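Local structure of polycomb protein Pcl (Drosophila melanogaster, 5OQD) at residues B[90-102]-B[146-158]. The protein helps establish Polycomb repression of homeotic genes in the early embryo within the Esc/E(z) histone H3 methyltransferase complex, this piece spanning its second PHD finger and winged-helix domain. Numbering follows the deposited sequence.
Sequences IEWVDVLHIALYN and RLKQTLKDYSDRF
V93 and T150 mark the tightest backbone approach, CA to CA 6.4 Å, where helix 92-102 crosses helix 146-153 at -84°, nearly perpendicular, with axes 9.9 Å apart. T150 turns CG2 toward V93 N and L96 CD1, while its OG1 is tied back to R146 O. Chi1 of V93, 51°, wedges CG1 between backbone N and carbonyl carbon and sends CG2 over the centre of the Y154 ring, a CH-pi contact 3.6 Å from V93 CG2 to the ring centroid; CG1 reaches out toward Y154 OH. With an alanine in place of Y154, the methyls of V93 would probably lose their aromatic platform and a gap would open just past the end of helix 146-153. R157 lays one guanidinium face against the same V93 CG2, and its NH1 gives a 2.6 Å hydrogen bond to a water that donates on to D94 OD1. H97 brings ND1 to the edge of that guanidinium, while its NE2 is bonded to G177 O. Deeper in, L96 CD1 packs on L151 CG (3.7 Å), and L147 CD2 serves both L96 CD2 and the W92 ring, above whose plane it sits near the rim. The F158 ring, held between R157 CB and L151 CD2 on its two faces, meets L100 CD1 through its own CD1 at 3.5 Å. I122 of helix 114-125 and L173 of strand 170-173 extend this apolar cluster. Helices packed nearly at right angles, with the chain passing from one through a short turn at 154-157 into strand 158-161 of a small antiparallel sheet, make up the core of a winged-helix domain.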
ATOM      1  N   ILE B  90       3.081  -5.703  -5.367  1.00 53.87           N
ATOM      2  CA  ILE B  90       2.194  -6.010  -4.259  1.00 55.01           C
ATOM      3  C   ILE B  90       1.264  -7.176  -4.535  1.00 51.53           C
ATOM      4  O   ILE B  90       0.886  -7.430  -5.663  1.00 56.90           O
ATOM      5  CB  ILE B  90       1.351  -4.791  -3.862  1.00 51.22           C
ATOM      6  CG1 ILE B  90       0.283  -4.521  -4.911  1.00 39.80           C
ATOM      7  CG2 ILE B  90       2.231  -3.574  -3.688  1.00 46.95           C
ATOM      8  CD1 ILE B  90      -0.887  -3.742  -4.376  1.00 44.96           C
ATOM      9  N   GLU B  91       0.943  -7.904  -3.478  1.00 52.37           N
ATOM     10  CA  GLU B  91       0.012  -9.019  -3.524  1.00 49.23           C
ATOM     11  C   GLU B  91      -1.458  -8.621  -3.402  1.00 53.33           C
ATOM     12  O   GLU B  91      -1.786  -7.462  -3.187  1.00 49.63           O
ATOM     13  CB  GLU B  91       0.378 -10.065  -2.479  1.00 48.90           C
ATOM     14  CG  GLU B  91       1.154 -11.236  -3.055  1.00 66.96           C
ATOM     15  CD  GLU B  91       0.251 -12.340  -3.574  1.00 93.98           C
ATOM     16  OE1 GLU B  91      -0.829 -12.030  -4.112  1.00 70.15           O
ATOM     17  OE2 GLU B  91       0.620 -13.523  -3.440  1.00 82.99           O
ATOM     18  N   TRP B  92      -2.332  -9.609  -3.550  1.00 46.91           N
ATOM     19  CA  TRP B  92      -3.774  -9.415  -3.478  1.00 43.33           C
ATOM     20  C   TRP B  92      -4.228  -8.880  -2.129  1.00 40.72           C
ATOM     21  O   TRP B  92      -5.155  -8.099  -2.058  1.00 44.85           O
ATOM     22  CB  TRP B  92      -4.514 -10.709  -3.816  1.00 40.41           C
ATOM     23  CG  TRP B  92      -4.538 -10.977  -5.271  1.00 54.13           C
ATOM     24  CD1 TRP B  92      -4.052 -12.069  -5.908  1.00 53.97           C
ATOM     25  CD2 TRP B  92      -5.057 -10.118  -6.284  1.00 53.96           C
ATOM     26  NE1 TRP B  92      -4.238 -11.949  -7.255  1.00 50.33           N
ATOM     27  CE2 TRP B  92      -4.858 -10.757  -7.511  1.00 53.28           C
ATOM     28  CE3 TRP B  92      -5.673  -8.869  -6.272  1.00 55.38           C
ATOM     29  CZ2 TRP B  92      -5.247 -10.193  -8.712  1.00 62.76           C
ATOM     30  CZ3 TRP B  92      -6.061  -8.315  -7.461  1.00 51.83           C
ATOM     31  CH2 TRP B  92      -5.848  -8.972  -8.664  1.00 49.75           C
ATOM     32  N   VAL B  93      -3.590  -9.315  -1.057  1.00 34.47           N
ATOM     33  CA  VAL B  93      -3.956  -8.833   0.260  1.00 37.47           C
ATOM     34  C   VAL B  93      -3.747  -7.329   0.333  1.00 47.20           C
ATOM     35  O   VAL B  93      -4.534  -6.620   0.939  1.00 47.31           O
ATOM     36  CB  VAL B  93      -3.139  -9.518   1.366  1.00 45.95           C
ATOM     37  CG1 VAL B  93      -1.658  -9.437   1.062  1.00 37.95           C
ATOM     38  CG2 VAL B  93      -3.436  -8.891   2.712  1.00 44.79           C
ATOM     39  N   ASP B  94      -2.670  -6.851  -0.273  1.00 39.16           N
ATOM     40  CA  ASP B  94      -2.390  -5.425  -0.341  1.00 47.24           C
ATOM     41  C   ASP B  94      -3.445  -4.658  -1.136  1.00 46.70           C
ATOM     42  O   ASP B  94      -3.851  -3.572  -0.755  1.00 48.25           O
ATOM     43  CB  ASP B  94      -0.994  -5.188  -0.914  1.00 40.76           C
ATOM     44  CG  ASP B  94       0.070  -5.985  -0.192  1.00 47.42           C
ATOM     45  OD1 ASP B  94      -0.002  -6.092   1.039  1.00 44.90           O
ATOM     46  OD2 ASP B  94       0.981  -6.503  -0.854  1.00 47.20           O
ATOM     47  N   VAL B  95      -3.890  -5.239  -2.238  1.00 43.57           N
ATOM     48  CA  VAL B  95      -4.956  -4.668  -3.053  1.00 43.11           C
ATOM     49  C   VAL B  95      -6.265  -4.599  -2.269  1.00 45.95           C
ATOM     50  O   VAL B  95      -6.970  -3.588  -2.305  1.00 50.39           O
ATOM     51  CB  VAL B  95      -5.172  -5.489  -4.337  1.00 44.96           C
ATOM     52  CG1 VAL B  95      -6.407  -5.003  -5.082  1.00 50.54           C
ATOM     53  CG2 VAL B  95      -3.941  -5.419  -5.222  1.00 43.79           C
ATOM     54  N   LEU B  96      -6.575  -5.677  -1.556  1.00 44.13           N
ATOM     55  CA  LEU B  96      -7.799  -5.755  -0.767  1.00 44.81           C
ATOM     56  C   LEU B  96      -7.790  -4.765   0.394  1.00 42.54           C
ATOM     57  O   LEU B  96      -8.803  -4.128   0.680  1.00 41.21           O
ATOM     58  CB  LEU B  96      -8.003  -7.176  -0.240  1.00 35.66           C
ATOM     59  CG  LEU B  96      -8.410  -8.226  -1.274  1.00 41.36           C
ATOM     60  CD1 LEU B  96      -8.348  -9.625  -0.680  1.00 34.76           C
ATOM     61  CD2 LEU B  96      -9.801  -7.929  -1.810  1.00 48.73           C
ATOM     62  N   HIS B  97      -6.646  -4.643   1.061  1.00 47.70           N
ATOM     63  CA  HIS B  97      -6.519  -3.712   2.176  1.00 43.02           C
ATOM     64  C   HIS B  97      -6.633  -2.275   1.675  1.00 41.58           C
ATOM     65  O   HIS B  97      -7.276  -1.443   2.311  1.00 49.08           O
ATOM     66  CB  HIS B  97      -5.193  -3.919   2.916  1.00 44.85           C
ATOM     67  CG  HIS B  97      -5.164  -3.308   4.283  1.00 48.37           C
ATOM     68  ND1 HIS B  97      -4.619  -3.952   5.373  1.00 51.91           N
ATOM     69  CD2 HIS B  97      -5.613  -2.115   4.738  1.00 45.80           C
ATOM     70  CE1 HIS B  97      -4.738  -3.183   6.441  1.00 49.29           C
ATOM     71  NE2 HIS B  97      -5.338  -2.062   6.082  1.00 44.21           N
ATOM     72  N   ILE B  98      -6.008  -1.994   0.535  1.00 44.90           N
ATOM     73  CA  ILE B  98      -6.114  -0.684  -0.102  1.00 52.59           C
ATOM     74  C   ILE B  98      -7.565  -0.383  -0.469  1.00 55.32           C
ATOM     75  O   ILE B  98      -8.055   0.726  -0.253  1.00 59.94           O
ATOM     76  CB  ILE B  98      -5.232  -0.597  -1.366  1.00 52.33           C
ATOM     77  CG1 ILE B  98      -3.759  -0.453  -0.981  1.00 45.20           C
ATOM     78  CG2 ILE B  98      -5.653   0.573  -2.245  1.00 44.21           C
ATOM     79  CD1 ILE B  98      -2.816  -0.472  -2.168  1.00 45.53           C
ATOM     80  N   ALA B  99      -8.247  -1.387  -1.013  1.00 50.67           N
ATOM     81  CA  ALA B  99      -9.642  -1.242  -1.413  1.00 52.66           C
ATOM     82  C   ALA B  99     -10.535  -0.910  -0.222  1.00 51.04           C
ATOM     83  O   ALA B  99     -11.311   0.043  -0.266  1.00 58.84           O
ATOM     84  CB  ALA B  99     -10.128  -2.511  -2.101  1.00 50.78           C
ATOM     85  N   LEU B 100     -10.413  -1.696   0.843  1.00 48.82           N
ATOM     86  CA  LEU B 100     -11.245  -1.517   2.029  1.00 49.55           C
ATOM     87  C   LEU B 100     -10.909  -0.233   2.786  1.00 64.47           C
ATOM     88  O   LEU B 100     -11.766   0.338   3.460  1.00 70.65           O
ATOM     89  CB  LEU B 100     -11.101  -2.723   2.959  1.00 45.24           C
ATOM     90  CG  LEU B 100     -11.667  -4.043   2.429  1.00 52.47           C
ATOM     91  CD1 LEU B 100     -11.342  -5.189   3.371  1.00 46.87           C
ATOM     92  CD2 LEU B 100     -13.168  -3.932   2.222  1.00 55.51           C
ATOM     93  N   TYR B 101      -9.664   0.217   2.672  1.00 61.36           N
ATOM     94  CA  TYR B 101      -9.221   1.417   3.376  1.00 62.98           C
ATOM     95  C   TYR B 101      -9.753   2.683   2.710  1.00 68.81           C
ATOM     96  O   TYR B 101     -10.156   3.628   3.387  1.00 73.75           O
ATOM     97  CB  TYR B 101      -7.691   1.459   3.447  1.00 59.69           C
ATOM     98  CG  TYR B 101      -7.138   2.561   4.320  1.00 60.52           C
ATOM     99  CD1 TYR B 101      -7.229   2.492   5.705  1.00 57.08           C
ATOM    100  CD2 TYR B 101      -6.511   3.666   3.761  1.00 64.67           C
ATOM    101  CE1 TYR B 101      -6.719   3.496   6.503  1.00 60.30           C
ATOM    102  CE2 TYR B 101      -5.995   4.674   4.553  1.00 63.53           C
ATOM    103  CZ  TYR B 101      -6.103   4.584   5.923  1.00 62.19           C
ATOM    104  OH  TYR B 101      -5.593   5.586   6.717  1.00 84.43           O
ATOM    105  N   ASN B 102      -9.753   2.692   1.382  1.00 66.58           N
ATOM    106  CA  ASN B 102     -10.228   3.842   0.621  1.00 71.60           C
ATOM    107  C   ASN B 102     -11.749   3.931   0.582  1.00 82.92           C
ATOM    108  O   ASN B 102     -12.313   5.026   0.613  1.00100.28           O
ATOM    109  CB  ASN B 102      -9.675   3.799  -0.805  1.00 62.16           C
ATOM    110  CG  ASN B 102      -8.265   4.344  -0.900  1.00 75.03           C
ATOM    111  OD1 ASN B 102      -8.044   5.435  -1.425  1.00 85.73           O
ATOM    112  ND2 ASN B 102      -7.302   3.591  -0.382  1.00 65.95           N
ATOM    113  N   ARG B 146      -9.789 -16.480  -5.845  1.00 43.51           N
ATOM    114  CA  ARG B 146      -8.503 -16.081  -5.288  1.00 48.52           C
ATOM    115  C   ARG B 146      -8.686 -14.996  -4.228  1.00 48.68           C
ATOM    116  O   ARG B 146      -8.009 -15.006  -3.200  1.00 41.17           O
ATOM    117  CB  ARG B 146      -7.562 -15.597  -6.396  1.00 47.17           C
ATOM    118  CG  ARG B 146      -6.246 -15.024  -5.895  1.00 53.42           C
ATOM    119  CD  ARG B 146      -5.501 -16.013  -5.010  1.00 51.21           C
ATOM    120  NE  ARG B 146      -4.951 -17.133  -5.767  1.00 59.54           N
ATOM    121  CZ  ARG B 146      -4.395 -18.204  -5.214  1.00 51.38           C
ATOM    122  NH1 ARG B 146      -4.323 -18.308  -3.894  1.00 48.73           N
ATOM    123  NH2 ARG B 146      -3.917 -19.176  -5.978  1.00 57.93           N
ATOM    124  N   LEU B 147      -9.611 -14.074  -4.477  1.00 43.78           N
ATOM    125  CA  LEU B 147      -9.888 -12.999  -3.530  1.00 52.21           C
ATOM    126  C   LEU B 147     -10.625 -13.513  -2.298  1.00 51.87           C
ATOM    127  O   LEU B 147     -10.371 -13.061  -1.181  1.00 48.14           O
ATOM    128  CB  LEU B 147     -10.703 -11.889  -4.196  1.00 48.52           C
ATOM    129  CG  LEU B 147      -9.968 -11.019  -5.216  1.00 59.79           C
ATOM    130  CD1 LEU B 147     -10.879  -9.920  -5.744  1.00 62.69           C
ATOM    131  CD2 LEU B 147      -8.705 -10.429  -4.608  1.00 48.52           C
ATOM    132  N   LYS B 148     -11.544 -14.452  -2.510  1.00 49.11           N
ATOM    133  CA  LYS B 148     -12.280 -15.069  -1.409  1.00 48.92           C
ATOM    134  C   LYS B 148     -11.333 -15.779  -0.451  1.00 48.32           C
ATOM    135  O   LYS B 148     -11.461 -15.659   0.767  1.00 48.00           O
ATOM    136  CB  LYS B 148     -13.322 -16.060  -1.936  1.00 48.37           C
ATOM    137  CG  LYS B 148     -14.609 -15.425  -2.436  1.00 54.08           C
ATOM    138  CD  LYS B 148     -15.584 -16.492  -2.907  1.00 60.80           C
ATOM    139  CE  LYS B 148     -16.935 -15.896  -3.266  1.00 66.26           C
ATOM    140  NZ  LYS B 148     -17.851 -16.917  -3.849  1.00 79.64           N
ATOM    141  N   GLN B 149     -10.382 -16.517  -1.012  1.00 41.33           N
ATOM    142  CA  GLN B 149      -9.438 -17.287  -0.212  1.00 43.61           C
ATOM    143  C   GLN B 149      -8.455 -16.383   0.523  1.00 43.08           C
ATOM    144  O   GLN B 149      -8.104 -16.647   1.674  1.00 37.20           O
ATOM    145  CB  GLN B 149      -8.679 -18.280  -1.090  1.00 37.87           C
ATOM    146  CG  GLN B 149      -7.795 -19.231  -0.310  1.00 49.16           C
ATOM    147  CD  GLN B 149      -8.557 -19.966   0.775  1.00 49.02           C
ATOM    148  OE1 GLN B 149      -9.704 -20.367   0.584  1.00 48.47           O
ATOM    149  NE2 GLN B 149      -7.923 -20.137   1.929  1.00 48.34           N
ATOM    150  N   THR B 150      -8.016 -15.320  -0.145  1.00 47.12           N
ATOM    151  CA  THR B 150      -7.089 -14.360   0.449  1.00 36.09           C
ATOM    152  C   THR B 150      -7.685 -13.732   1.704  1.00 41.48           C
ATOM    153  O   THR B 150      -7.010 -13.595   2.726  1.00 42.83           O
ATOM    154  CB  THR B 150      -6.712 -13.244  -0.550  1.00 35.31           C
ATOM    155  OG1 THR B 150      -6.172 -13.831  -1.740  1.00 37.08           O
ATOM    156  CG2 THR B 150      -5.688 -12.302   0.057  1.00 33.94           C
ATOM    157  N   LEU B 151      -8.957 -13.357   1.616  1.00 33.29           N
ATOM    158  CA  LEU B 151      -9.673 -12.772   2.743  1.00 39.25           C
ATOM    159  C   LEU B 151      -9.799 -13.765   3.895  1.00 40.91           C
ATOM    160  O   LEU B 151      -9.871 -13.371   5.058  1.00 41.97           O
ATOM    161  CB  LEU B 151     -11.058 -12.291   2.303  1.00 49.50           C
ATOM    162  CG  LEU B 151     -11.073 -11.074   1.375  1.00 51.31           C
ATOM    163  CD1 LEU B 151     -12.386 -10.972   0.621  1.00 41.94           C
ATOM    164  CD2 LEU B 151     -10.816  -9.800   2.166  1.00 39.73           C
ATOM    165  N   LYS B 152      -9.824 -15.055   3.566  1.00 42.12           N
ATOM    166  CA  LYS B 152      -9.851 -16.102   4.581  1.00 40.98           C
ATOM    167  C   LYS B 152      -8.484 -16.276   5.231  1.00 40.56           C
ATOM    168  O   LYS B 152      -8.371 -16.322   6.455  1.00 34.36           O
ATOM    169  CB  LYS B 152     -10.306 -17.431   3.978  1.00 41.45           C
ATOM    170  CG  LYS B 152     -11.735 -17.813   4.318  1.00 48.22           C
ATOM    171  CD  LYS B 152     -11.963 -19.298   4.088  1.00 63.43           C
ATOM    172  CE  LYS B 152     -13.420 -19.675   4.312  1.00 95.35           C
ATOM    173  NZ  LYS B 152     -14.321 -18.999   3.336  1.00 69.44           N
ATOM    174  N   ASP B 153      -7.449 -16.379   4.402  1.00 38.47           N
ATOM    175  CA  ASP B 153      -6.082 -16.546   4.888  1.00 42.06           C
ATOM    176  C   ASP B 153      -5.655 -15.369   5.758  1.00 43.05           C
ATOM    177  O   ASP B 153      -4.853 -15.521   6.680  1.00 42.42           O
ATOM    178  CB  ASP B 153      -5.110 -16.707   3.717  1.00 38.70           C
ATOM    179  CG  ASP B 153      -5.421 -17.921   2.863  1.00 42.00           C
ATOM    180  OD1 ASP B 153      -6.099 -18.845   3.359  1.00 44.39           O
ATOM    181  OD2 ASP B 153      -4.976 -17.955   1.697  1.00 47.83           O
ATOM    182  N   TYR B 154      -6.193 -14.194   5.449  1.00 46.12           N
ATOM    183  CA  TYR B 154      -5.910 -12.991   6.221  1.00 40.89           C
ATOM    184  C   TYR B 154      -7.043 -12.581   7.155  1.00 38.78           C
ATOM    185  O   TYR B 154      -7.295 -11.394   7.353  1.00 45.14           O
ATOM    186  CB  TYR B 154      -5.523 -11.840   5.290  1.00 26.83           C
ATOM    187  CG  TYR B 154      -4.132 -11.966   4.720  1.00 35.38           C
ATOM    188  CD1 TYR B 154      -3.882 -12.769   3.612  1.00 30.06           C
ATOM    189  CD2 TYR B 154      -3.065 -11.288   5.296  1.00 37.43           C
ATOM    190  CE1 TYR B 154      -2.608 -12.888   3.089  1.00 31.51           C
ATOM    191  CE2 TYR B 154      -1.788 -11.395   4.777  1.00 34.19           C
ATOM    192  CZ  TYR B 154      -1.563 -12.201   3.676  1.00 44.27           C
ATOM    193  OH  TYR B 154      -0.293 -12.316   3.156  1.00 47.42           O
ATOM    194  N   SER B 155      -7.714 -13.575   7.733  1.00 40.70           N
ATOM    195  CA  SER B 155      -8.805 -13.328   8.669  1.00 41.46           C
ATOM    196  C   SER B 155      -8.425 -12.398   9.817  1.00 48.95           C
ATOM    197  O   SER B 155      -9.287 -11.781  10.441  1.00 51.60           O
ATOM    198  CB  SER B 155      -9.347 -14.648   9.221  1.00 39.31           C
ATOM    199  OG  SER B 155      -9.817 -15.481   8.176  1.00 51.94           O
ATOM    200  N   ASP B 156      -7.127 -12.305  10.088  1.00 42.43           N
ATOM    201  CA  ASP B 156      -6.621 -11.433  11.139  1.00 47.60           C
ATOM    202  C   ASP B 156      -6.809  -9.962  10.779  1.00 42.27           C
ATOM    203  O   ASP B 156      -7.038  -9.126  11.653  1.00 49.87           O
ATOM    204  CB  ASP B 156      -5.143 -11.732  11.408  1.00 47.90           C
ATOM    205  CG  ASP B 156      -4.302 -11.703  10.147  1.00 48.70           C
ATOM    206  OD1 ASP B 156      -4.530 -12.557   9.262  1.00 55.34           O
ATOM    207  OD2 ASP B 156      -3.407 -10.837  10.044  1.00 45.96           O
ATOM    208  N   ARG B 157      -6.720  -9.638   9.506  1.00 50.58           N
ATOM    209  CA  ARG B 157      -6.937  -8.283   9.047  1.00 45.62           C
ATOM    210  C   ARG B 157      -8.329  -8.015   8.543  1.00 47.83           C
ATOM    211  O   ARG B 157      -8.780  -6.918   8.540  1.00 44.69           O
ATOM    212  CB  ARG B 157      -5.977  -7.951   7.929  1.00 48.05           C
ATOM    213  CG  ARG B 157      -4.562  -8.368   8.193  1.00 59.66           C
ATOM    214  CD  ARG B 157      -3.588  -7.379   7.610  1.00 64.19           C
ATOM    215  NE  ARG B 157      -2.359  -8.003   7.163  1.00 67.63           N
ATOM    216  CZ  ARG B 157      -1.615  -7.520   6.189  1.00 65.37           C
ATOM    217  NH1 ARG B 157      -1.962  -6.409   5.587  1.00 65.59           N
ATOM    218  NH2 ARG B 157      -0.520  -8.137   5.839  1.00 86.82           N
ATOM    219  N   PHE B 158      -9.007  -9.041   8.096  1.00 47.63           N
ATOM    220  CA  PHE B 158     -10.332  -8.874   7.505  1.00 44.89           C
ATOM    221  C   PHE B 158     -11.424  -9.650   8.240  1.00 49.32           C
ATOM    222  O   PHE B 158     -11.298 -10.854   8.467  1.00 51.89           O
ATOM    223  CB  PHE B 158     -10.313  -9.309   6.038  1.00 41.54           C
ATOM    224  CG  PHE B 158      -9.210  -8.686   5.231  1.00 40.63           C
ATOM    225  CD1 PHE B 158      -9.135  -7.312   5.082  1.00 42.98           C
ATOM    226  CD2 PHE B 158      -8.258  -9.476   4.608  1.00 42.13           C
ATOM    227  CE1 PHE B 158      -8.122  -6.736   4.336  1.00 40.25           C
ATOM    228  CE2 PHE B 158      -7.243  -8.906   3.858  1.00 44.23           C
ATOM    229  CZ  PHE B 158      -7.175  -7.532   3.723  1.00 40.68           C
TER
HETATM  230  O   HOH W   1      -1.410  -4.760   3.668  1.00 44.50           O